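Local coordinates for DNA replication licensing factor MCM related protein (Thermoplasma acidophilum, PDB 4ME3) that probably unwinds DNA for replication as an ATP-driven helicase, this chain being its N-terminal domain with the zinc-binding and OB parts, at residues Arg22-Leu27 / Leu47-Arg52; Leu98-Leu103 / Gly121-Val126. One frame throughout, in Å; residues are numbered along the deposited sequence.

From the N terminus, helix 14-27 leads through helix 31-38 to strand 46-50, where interaction 1 closes a loop with 19 residues between its segments. The chain then runs through three helices to strand 97-101, and interaction 2 closes a second loop as strand 123-147 of the OB part begins. The two loops follow in series, neither nested nor crossed. They meet in the parallel pair of strands 46-50 and 97-101, where Val49 N probably bonds to Arg99 O; at the strand ends Ser50 OG probably bonds to Asp102 OD2. Interaction 1 thus holds a helix on this small sheet within the N-terminal helical part, and interaction 2 joins that part to the OB fold.

Interaction 1. Residues Arg22-Leu27 / Leu47-Arg52; sequences RDFFRL and LYVSFR
Phe24 and Phe25 of helix 14-27 rest on Val49 and Leu47 of strand 46-50, a helix-on-sheet packing within the helical part of the MCM N-terminal domain. The two axes stand nearly perpendicular, at 86°, and 11.2 Å apart, a gap that large apolar side chains can fill. The Phe24 side chain bridges it. Its CB points to the strand, and CG, anti to the backbone N (chi1 171°), carries the ring outward alongside Val49, the two side chains running in opposite directions. CD2 lies 3.9 Å from Phe25 CD1, its neighbour on the helix. Farther out, CE2 comes to 3.3 Å from Val49 CG1, a tight carbon-carbon approach, and CZ at the tip is 3.5 Å from the same methyl. Rings of Tyr28, Tyr30 and Tyr57 meet Phe24 too, so phenylalanine, flat and without a polar end, suits this buried aromatic cluster. Tyr30 OH is also hydrogen-bonded to Ser50 N. Where strand gives way to helix 51-57, Ser50 serves as N-cap, its OG accepting a weak bond from Arg52 N. The branching of Val49 lets it serve both rings: while CG1 goes to Phe24, CG2 reaches the edge of the Phe25 ring near its plane. Phe25 CE1 is 4.1 Å from both Val49 CG2 and Leu47 CD2.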
ATOM      1  N   ARG A  22      -7.888  -4.109 -16.651  1.00 13.43           N
ATOM      2  CA  ARG A  22      -7.679  -5.270 -17.513  1.00 15.38           C
ATOM      3  C   ARG A  22      -7.317  -4.855 -18.937  1.00 14.71           C
ATOM      4  O   ARG A  22      -6.351  -5.355 -19.511  1.00 15.16           O
ATOM      5  CB  ARG A  22      -8.923  -6.161 -17.536  1.00 16.76           C
ATOM      6  CG  ARG A  22      -9.129  -6.961 -16.264  1.00 19.48           C
ATOM      7  CD  ARG A  22     -10.161  -8.061 -16.451  1.00 26.79           C
ATOM      8  NE  ARG A  22     -10.521  -8.678 -15.180  1.00 25.54           N
ATOM      9  CZ  ARG A  22     -11.484  -8.237 -14.376  1.00 30.02           C
ATOM     10  NH1 ARG A  22     -12.203  -7.171 -14.705  1.00 39.53           N
ATOM     11  NH2 ARG A  22     -11.735  -8.865 -13.236  1.00 39.45           N
ATOM     12  N   ASP A  23      -8.097  -3.944 -19.504  1.00 12.97           N
ATOM     13  CA  ASP A  23      -7.838  -3.475 -20.858  1.00 14.58           C
ATOM     14  C   ASP A  23      -6.523  -2.709 -20.923  1.00 19.79           C
ATOM     15  O   ASP A  23      -5.778  -2.819 -21.896  1.00 14.67           O
ATOM     16  CB  ASP A  23      -8.977  -2.581 -21.340  1.00 16.16           C
ATOM     17  CG  ASP A  23     -10.162  -3.362 -21.851  1.00 22.98           C
ATOM     18  OD1 ASP A  23     -10.016  -4.576 -22.102  1.00 28.67           O
ATOM     19  OD2 ASP A  23     -11.239  -2.747 -22.006  1.00 27.72           O
ATOM     20  N   PHE A  24      -6.236  -1.931 -19.883  1.00 14.42           N
ATOM     21  CA  PHE A  24      -5.019  -1.129 -19.861  1.00 11.65           C
ATOM     22  C   PHE A  24      -3.761  -1.993 -19.924  1.00 13.34           C
ATOM     23  O   PHE A  24      -2.863  -1.745 -20.733  1.00 11.69           O
ATOM     24  CB  PHE A  24      -4.963  -0.247 -18.612  1.00 10.97           C
ATOM     25  CG  PHE A  24      -3.641   0.430 -18.430  1.00  9.40           C
ATOM     26  CD1 PHE A  24      -3.307   1.536 -19.197  1.00 12.47           C
ATOM     27  CD2 PHE A  24      -2.718  -0.055 -17.522  1.00  9.80           C
ATOM     28  CE1 PHE A  24      -2.081   2.152 -19.046  1.00 11.52           C
ATOM     29  CE2 PHE A  24      -1.491   0.554 -17.371  1.00 11.95           C
ATOM     30  CZ  PHE A  24      -1.172   1.660 -18.132  1.00 10.80           C
ATOM     31  N   PHE A  25      -3.692  -3.002 -19.062  1.00 12.73           N
ATOM     32  CA  PHE A  25      -2.506  -3.843 -18.979  1.00 12.94           C
ATOM     33  C   PHE A  25      -2.212  -4.461 -20.340  1.00 16.47           C
ATOM     34  O   PHE A  25      -1.059  -4.526 -20.768  1.00 15.32           O
ATOM     35  CB  PHE A  25      -2.692  -4.951 -17.940  1.00 13.95           C
ATOM     36  CG  PHE A  25      -2.669  -4.471 -16.513  1.00 12.43           C
ATOM     37  CD1 PHE A  25      -1.754  -3.515 -16.093  1.00 13.46           C
ATOM     38  CD2 PHE A  25      -3.557  -4.990 -15.588  1.00 14.15           C
ATOM     39  CE1 PHE A  25      -1.737  -3.085 -14.781  1.00 13.28           C
ATOM     40  CE2 PHE A  25      -3.545  -4.561 -14.275  1.00 12.22           C
ATOM     41  CZ  PHE A  25      -2.630  -3.609 -13.872  1.00 12.27           C
ATOM     42  N   ARG A  26      -3.262  -4.907 -21.022  1.00 16.76           N
ATOM     43  CA  ARG A  26      -3.110  -5.532 -22.332  1.00 17.01           C
ATOM     44  C   ARG A  26      -2.729  -4.513 -23.401  1.00 15.58           C
ATOM     45  O   ARG A  26      -1.732  -4.681 -24.107  1.00 15.38           O
ATOM     46  CB  ARG A  26      -4.403  -6.240 -22.741  1.00 17.71           C
ATOM     47  CG  ARG A  26      -4.262  -7.060 -24.012  1.00 25.85           C
ATOM     48  CD  ARG A  26      -5.593  -7.616 -24.498  1.00 37.46           C
ATOM     49  NE  ARG A  26      -6.727  -7.184 -23.683  1.00 39.81           N
ATOM     50  CZ  ARG A  26      -7.164  -7.817 -22.598  1.00 44.45           C
ATOM     51  NH1 ARG A  26      -6.563  -8.920 -22.165  1.00 44.58           N
ATOM     52  NH2 ARG A  26      -8.208  -7.341 -21.934  1.00 45.48           N
ATOM     53  N   LEU A  27      -3.532  -3.459 -23.515  1.00 13.38           N
ATOM     54  CA  LEU A  27      -3.345  -2.447 -24.551  1.00 12.74           C
ATOM     55  C   LEU A  27      -1.947  -1.851 -24.551  1.00 19.63           C
ATOM     56  O   LEU A  27      -1.362  -1.642 -25.610  1.00 17.04           O
ATOM     57  CB  LEU A  27      -4.353  -1.310 -24.375  1.00 16.92           C
ATOM     58  CG  LEU A  27      -5.679  -1.401 -25.117  1.00 28.74           C
ATOM     59  CD1 LEU A  27      -6.535  -0.207 -24.728  1.00 22.65           C
ATOM     60  CD2 LEU A  27      -5.465  -1.445 -26.627  1.00 20.18           C
ATOM     61  N   LEU A  47       4.875  -4.208  -9.620  1.00 13.70           N
ATOM     62  CA  LEU A  47       4.822  -3.721 -10.990  1.00 14.50           C
ATOM     63  C   LEU A  47       4.710  -2.207 -10.967  1.00 12.23           C
ATOM     64  O   LEU A  47       3.857  -1.665 -10.275  1.00 13.24           O
ATOM     65  CB  LEU A  47       3.611  -4.300 -11.728  1.00 10.19           C
ATOM     66  CG  LEU A  47       3.431  -3.786 -13.160  1.00 14.38           C
ATOM     67  CD1 LEU A  47       4.533  -4.313 -14.063  1.00 16.18           C
ATOM     68  CD2 LEU A  47       2.055  -4.155 -13.709  1.00 18.76           C
ATOM     69  N   TYR A  48       5.580  -1.535 -11.713  1.00 11.51           N
ATOM     70  CA  TYR A  48       5.467  -0.095 -11.915  1.00 12.16           C
ATOM     71  C   TYR A  48       4.718   0.201 -13.206  1.00 14.81           C
ATOM     72  O   TYR A  48       5.054  -0.334 -14.262  1.00 13.67           O
ATOM     73  CB  TYR A  48       6.850   0.543 -11.971  1.00 14.94           C
ATOM     74  CG  TYR A  48       7.519   0.620 -10.621  1.00 14.27           C
ATOM     75  CD1 TYR A  48       7.333   1.722  -9.801  1.00 15.06           C
ATOM     76  CD2 TYR A  48       8.326  -0.410 -10.163  1.00 20.18           C
ATOM     77  CE1 TYR A  48       7.933   1.799  -8.560  1.00 18.38           C
ATOM     78  CE2 TYR A  48       8.931  -0.341  -8.919  1.00 17.14           C
ATOM     79  CZ  TYR A  48       8.730   0.766  -8.126  1.00 18.29           C
ATOM     80  OH  TYR A  48       9.329   0.844  -6.887  1.00 17.07           O
ATOM     81  N   VAL A  49       3.707   1.057 -13.114  1.00 12.93           N
ATOM     82  CA  VAL A  49       2.939   1.478 -14.280  1.00 13.55           C
ATOM     83  C   VAL A  49       3.157   2.965 -14.522  1.00 14.69           C
ATOM     84  O   VAL A  49       3.121   3.767 -13.590  1.00 16.00           O
ATOM     85  CB  VAL A  49       1.436   1.201 -14.097  1.00 19.62           C
ATOM     86  CG1 VAL A  49       0.627   1.893 -15.176  1.00 25.25           C
ATOM     87  CG2 VAL A  49       1.171  -0.301 -14.101  1.00 18.50           C
ATOM     88  N   SER A  50       3.382   3.330 -15.778  1.00 11.72           N
ATOM     89  CA  SER A  50       3.674   4.716 -16.120  1.00 12.55           C
ATOM     90  C   SER A  50       2.404   5.552 -16.146  1.00 15.10           C
ATOM     91  O   SER A  50       1.430   5.197 -16.806  1.00 12.21           O
ATOM     92  CB  SER A  50       4.363   4.790 -17.483  1.00 19.09           C
ATOM     93  OG  SER A  50       4.596   6.136 -17.851  1.00 19.03           O
ATOM     94  N   PHE A  51       2.405   6.672 -15.434  1.00 11.97           N
ATOM     95  CA  PHE A  51       1.241   7.539 -15.455  1.00 13.30           C
ATOM     96  C   PHE A  51       1.034   8.115 -16.853  1.00 15.09           C
ATOM     97  O   PHE A  51      -0.088   8.446 -17.231  1.00 18.24           O
ATOM     98  CB  PHE A  51       1.362   8.665 -14.430  1.00 15.26           C
ATOM     99  CG  PHE A  51       0.091   9.425 -14.242  1.00 13.44           C
ATOM    100  CD1 PHE A  51      -0.946   8.885 -13.496  1.00 13.89           C
ATOM    101  CD2 PHE A  51      -0.088  10.663 -14.834  1.00 22.09           C
ATOM    102  CE1 PHE A  51      -2.126   9.574 -13.327  1.00 17.60           C
ATOM    103  CE2 PHE A  51      -1.272  11.355 -14.672  1.00 23.09           C
ATOM    104  CZ  PHE A  51      -2.290  10.810 -13.916  1.00 22.10           C
ATOM    105  N   ARG A  52       2.118   8.220 -17.617  1.00 16.56           N
ATOM    106  CA  ARG A  52       2.043   8.693 -18.997  1.00 22.80           C
ATOM    107  C   ARG A  52       1.173   7.758 -19.830  1.00 18.69           C
ATOM    108  O   ARG A  52       0.394   8.205 -20.675  1.00 18.10           O
ATOM    109  CB  ARG A  52       3.438   8.759 -19.624  1.00 25.58           C
ATOM    110  CG  ARG A  52       4.448   9.619 -18.877  1.00 33.37           C
ATOM    111  CD  ARG A  52       5.865   9.257 -19.305  1.00 39.09           C
ATOM    112  NE  ARG A  52       6.883  10.023 -18.590  1.00 48.77           N
ATOM    113  CZ  ARG A  52       8.168   9.684 -18.521  1.00 46.05           C
ATOM    114  NH1 ARG A  52       8.607   8.582 -19.115  1.00 49.18           N
ATOM    115  NH2 ARG A  52       9.019  10.446 -17.848  1.00 53.26           N
TER

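Interaction 2. Residues Leu98-Leu103 / Gly121-Val126; sequences LRIKDL and GTLISV
Leu103 and Leu123 cross at about a right angle, touching through one methyl each: Leu103 CD1 is 4.1 Å from Leu123 CD2. Leu103 comes from the turn that follows strand 97-101 in the helical part of the domain, Leu123 from the start of the long strand 123-147 in the OB fold, so their meeting belongs to the interface between these two parts. With CG anti to the backbone N (chi1 -171°), Leu123 extends toward the helical part and offers CD2; Leu103, its CG anti to the carbonyl carbon (chi1 -75°), brings CD1 to it from across. Ile100 joins from the strand itself, its CG1 4.5 Å from Leu123 CD2, and that single methyl therefore faces both partners. Two residues further on, Asp102 takes a left-handed backbone conformation at the bend that brings Leu103 round to the same side as Ile100. On the OB strand the usual alternation puts Leu123 and Ser125 toward the helical part and Ile124 away from it. Leu66 of helix 59-67 packs on both leucines, and Phe51 lies against Ile100 and Leu103; the branched, wholly apolar ends of Leu103, Leu123 and Ile100 suit this buried junction. Leu103 CB also passes 4.4 Å from Ser125 OG, and Ser125, partly exposed, can turn that hydroxyl to Asp237 OD1, its hydrogen-bond partner. The CA atoms of Leu103 and Ser125 are still 8.0 Å apart. With no hydrogen bond or salt bridge between the two segments, the chemistry implies a joint held by apolar packing, with little directional bonding.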
ATOM      1  N   LEU A  98       1.208  -2.709  -6.810  1.00 10.88           N
ATOM      2  CA  LEU A  98       1.084  -1.948  -8.034  1.00 10.95           C
ATOM      3  C   LEU A  98       1.485  -0.519  -7.708  1.00 15.44           C
ATOM      4  O   LEU A  98       0.889   0.114  -6.836  1.00 16.57           O
ATOM      5  CB  LEU A  98      -0.356  -2.009  -8.548  1.00 12.87           C
ATOM      6  CG  LEU A  98      -0.665  -1.279  -9.855  1.00 14.22           C
ATOM      7  CD1 LEU A  98       0.257  -1.727 -10.965  1.00 16.60           C
ATOM      8  CD2 LEU A  98      -2.119  -1.515 -10.239  1.00 16.32           C
ATOM      9  N   ARG A  99       2.513  -0.027  -8.388  1.00 12.72           N
ATOM     10  CA  ARG A  99       3.045   1.303  -8.124  1.00 11.19           C
ATOM     11  C   ARG A  99       2.942   2.184  -9.360  1.00 15.90           C
ATOM     12  O   ARG A  99       2.999   1.699 -10.488  1.00 19.06           O
ATOM     13  CB  ARG A  99       4.500   1.207  -7.661  1.00 14.38           C
ATOM     14  CG  ARG A  99       4.671   0.377  -6.401  1.00 14.70           C
ATOM     15  CD  ARG A  99       6.092   0.425  -5.865  1.00 15.10           C
ATOM     16  NE  ARG A  99       6.236  -0.388  -4.661  1.00 20.00           N
ATOM     17  CZ  ARG A  99       5.718  -0.071  -3.480  1.00 22.26           C
ATOM     18  NH1 ARG A  99       5.015   1.045  -3.333  1.00 20.30           N
ATOM     19  NH2 ARG A  99       5.901  -0.873  -2.438  1.00 20.45           N
ATOM     20  N   ILE A 100       2.780   3.481  -9.132  1.00 16.50           N
ATOM     21  CA  ILE A 100       2.670   4.448 -10.212  1.00 14.92           C
ATOM     22  C   ILE A 100       3.972   5.230 -10.318  1.00 19.37           C
ATOM     23  O   ILE A 100       4.502   5.701  -9.314  1.00 19.04           O
ATOM     24  CB  ILE A 100       1.520   5.444  -9.952  1.00 11.96           C
ATOM     25  CG1 ILE A 100       0.213   4.702  -9.664  1.00 18.62           C
ATOM     26  CG2 ILE A 100       1.341   6.381 -11.140  1.00 13.48           C
ATOM     27  CD1 ILE A 100      -0.200   3.739 -10.756  1.00 21.26           C
ATOM     28  N   LYS A 101       4.488   5.360 -11.537  1.00 12.57           N
ATOM     29  CA  LYS A 101       5.680   6.158 -11.782  1.00 16.44           C
ATOM     30  C   LYS A 101       5.399   7.193 -12.869  1.00 16.43           C
ATOM     31  O   LYS A 101       4.295   7.250 -13.414  1.00 15.68           O
ATOM     32  CB  LYS A 101       6.852   5.264 -12.195  1.00 22.02           C
ATOM     33  CG  LYS A 101       6.619   4.506 -13.491  1.00 17.83           C
ATOM     34  CD  LYS A 101       7.853   3.744 -13.938  1.00 23.89           C
ATOM     35  CE  LYS A 101       7.563   2.948 -15.199  1.00 24.07           C
ATOM     36  NZ  LYS A 101       8.736   2.160 -15.667  1.00 34.79           N
ATOM     37  N   ASP A 102       6.397   8.019 -13.163  1.00 16.80           N
ATOM     38  CA  ASP A 102       6.300   9.018 -14.225  1.00 17.25           C
ATOM     39  C   ASP A 102       5.199  10.050 -13.952  1.00 22.23           C
ATOM     40  O   ASP A 102       4.437  10.422 -14.845  1.00 22.47           O
ATOM     41  CB  ASP A 102       6.073   8.335 -15.576  1.00 17.96           C
ATOM     42  CG  ASP A 102       7.197   7.379 -15.947  1.00 29.24           C
ATOM     43  OD1 ASP A 102       8.336   7.564 -15.463  1.00 27.11           O
ATOM     44  OD2 ASP A 102       6.943   6.438 -16.729  1.00 25.98           O
ATOM     45  N   LEU A 103       5.133  10.516 -12.711  1.00 16.93           N
ATOM     46  CA  LEU A 103       4.157  11.522 -12.313  1.00 20.66           C
ATOM     47  C   LEU A 103       4.712  12.943 -12.393  1.00 29.98           C
ATOM     48  O   LEU A 103       3.979  13.908 -12.184  1.00 30.89           O
ATOM     49  CB  LEU A 103       3.698  11.251 -10.881  1.00 15.38           C
ATOM     50  CG  LEU A 103       2.727  10.087 -10.697  1.00 19.55           C
ATOM     51  CD1 LEU A 103       2.673   9.664  -9.241  1.00 25.01           C
ATOM     52  CD2 LEU A 103       1.338  10.479 -11.192  1.00 18.67           C
ATOM     53  N   GLY A 121      -5.883  11.752   1.395  1.00  9.47           N
ATOM     54  CA  GLY A 121      -6.458  10.626   0.686  1.00  9.89           C
ATOM     55  C   GLY A 121      -6.118  10.605  -0.790  1.00 12.26           C
ATOM     56  O   GLY A 121      -6.518   9.688  -1.505  1.00 15.89           O
ATOM     57  N   THR A 122      -5.375  11.606  -1.249  1.00  8.10           N
ATOM     58  CA  THR A 122      -5.017  11.709  -2.662  1.00  9.38           C
ATOM     59  C   THR A 122      -3.543  11.397  -2.895  1.00 10.20           C
ATOM     60  O   THR A 122      -2.752  11.321  -1.951  1.00 10.53           O
ATOM     61  CB  THR A 122      -5.323  13.113  -3.218  1.00 11.80           C
ATOM     62  OG1 THR A 122      -4.382  14.062  -2.697  1.00 11.78           O
ATOM     63  CG2 THR A 122      -6.738  13.535  -2.844  1.00 13.13           C
ATOM     64  N   LEU A 123      -3.186  11.211  -4.161  1.00  9.97           N
ATOM     65  CA  LEU A 123      -1.812  10.917  -4.547  1.00 11.28           C
ATOM     66  C   LEU A 123      -1.096  12.212  -4.901  1.00 14.92           C
ATOM     67  O   LEU A 123      -1.440  12.871  -5.883  1.00 18.72           O
ATOM     68  CB  LEU A 123      -1.808   9.955  -5.742  1.00 11.78           C
ATOM     69  CG  LEU A 123      -0.471   9.342  -6.169  1.00 16.54           C
ATOM     70  CD1 LEU A 123       0.188   8.605  -5.034  1.00 22.44           C
ATOM     71  CD2 LEU A 123      -0.703   8.402  -7.346  1.00 21.59           C
ATOM     72  N   ILE A 124      -0.110  12.584  -4.090  1.00  8.45           N
ATOM     73  CA  ILE A 124       0.653  13.799  -4.325  1.00  6.31           C
ATOM     74  C   ILE A 124       2.145  13.494  -4.368  1.00 12.51           C
ATOM     75  O   ILE A 124       2.572  12.392  -4.020  1.00  9.97           O
ATOM     76  CB  ILE A 124       0.370  14.862  -3.239  1.00  8.97           C
ATOM     77  CG1 ILE A 124       0.802  14.360  -1.859  1.00 10.06           C
ATOM     78  CG2 ILE A 124      -1.114  15.221  -3.229  1.00 12.64           C
ATOM     79  CD1 ILE A 124       0.733  15.428  -0.774  1.00 13.95           C
ATOM     80  N   SER A 125       2.929  14.469  -4.806  1.00  9.21           N
ATOM     81  CA  SER A 125       4.379  14.334  -4.836  1.00  9.25           C
ATOM     82  C   SER A 125       5.002  15.380  -3.928  1.00 13.59           C
ATOM     83  O   SER A 125       4.644  16.551  -3.992  1.00 15.23           O
ATOM     84  CB  SER A 125       4.901  14.503  -6.260  1.00 14.88           C
ATOM     85  OG  SER A 125       4.292  13.568  -7.133  1.00 19.54           O
ATOM     86  N   VAL A 126       5.944  14.951  -3.097  1.00  9.71           N
ATOM     87  CA  VAL A 126       6.608  15.838  -2.150  1.00 12.64           C
ATOM     88  C   VAL A 126       8.113  15.642  -2.235  1.00 16.23           C
ATOM     89  O   VAL A 126       8.589  14.520  -2.390  1.00 14.88           O
ATOM     90  CB  VAL A 126       6.135  15.551  -0.716  1.00 15.04           C
ATOM     91  CG1 VAL A 126       6.678  16.591   0.250  1.00 25.09           C
ATOM     92  CG2 VAL A 126       4.617  15.515  -0.665  1.00 16.17           C
TER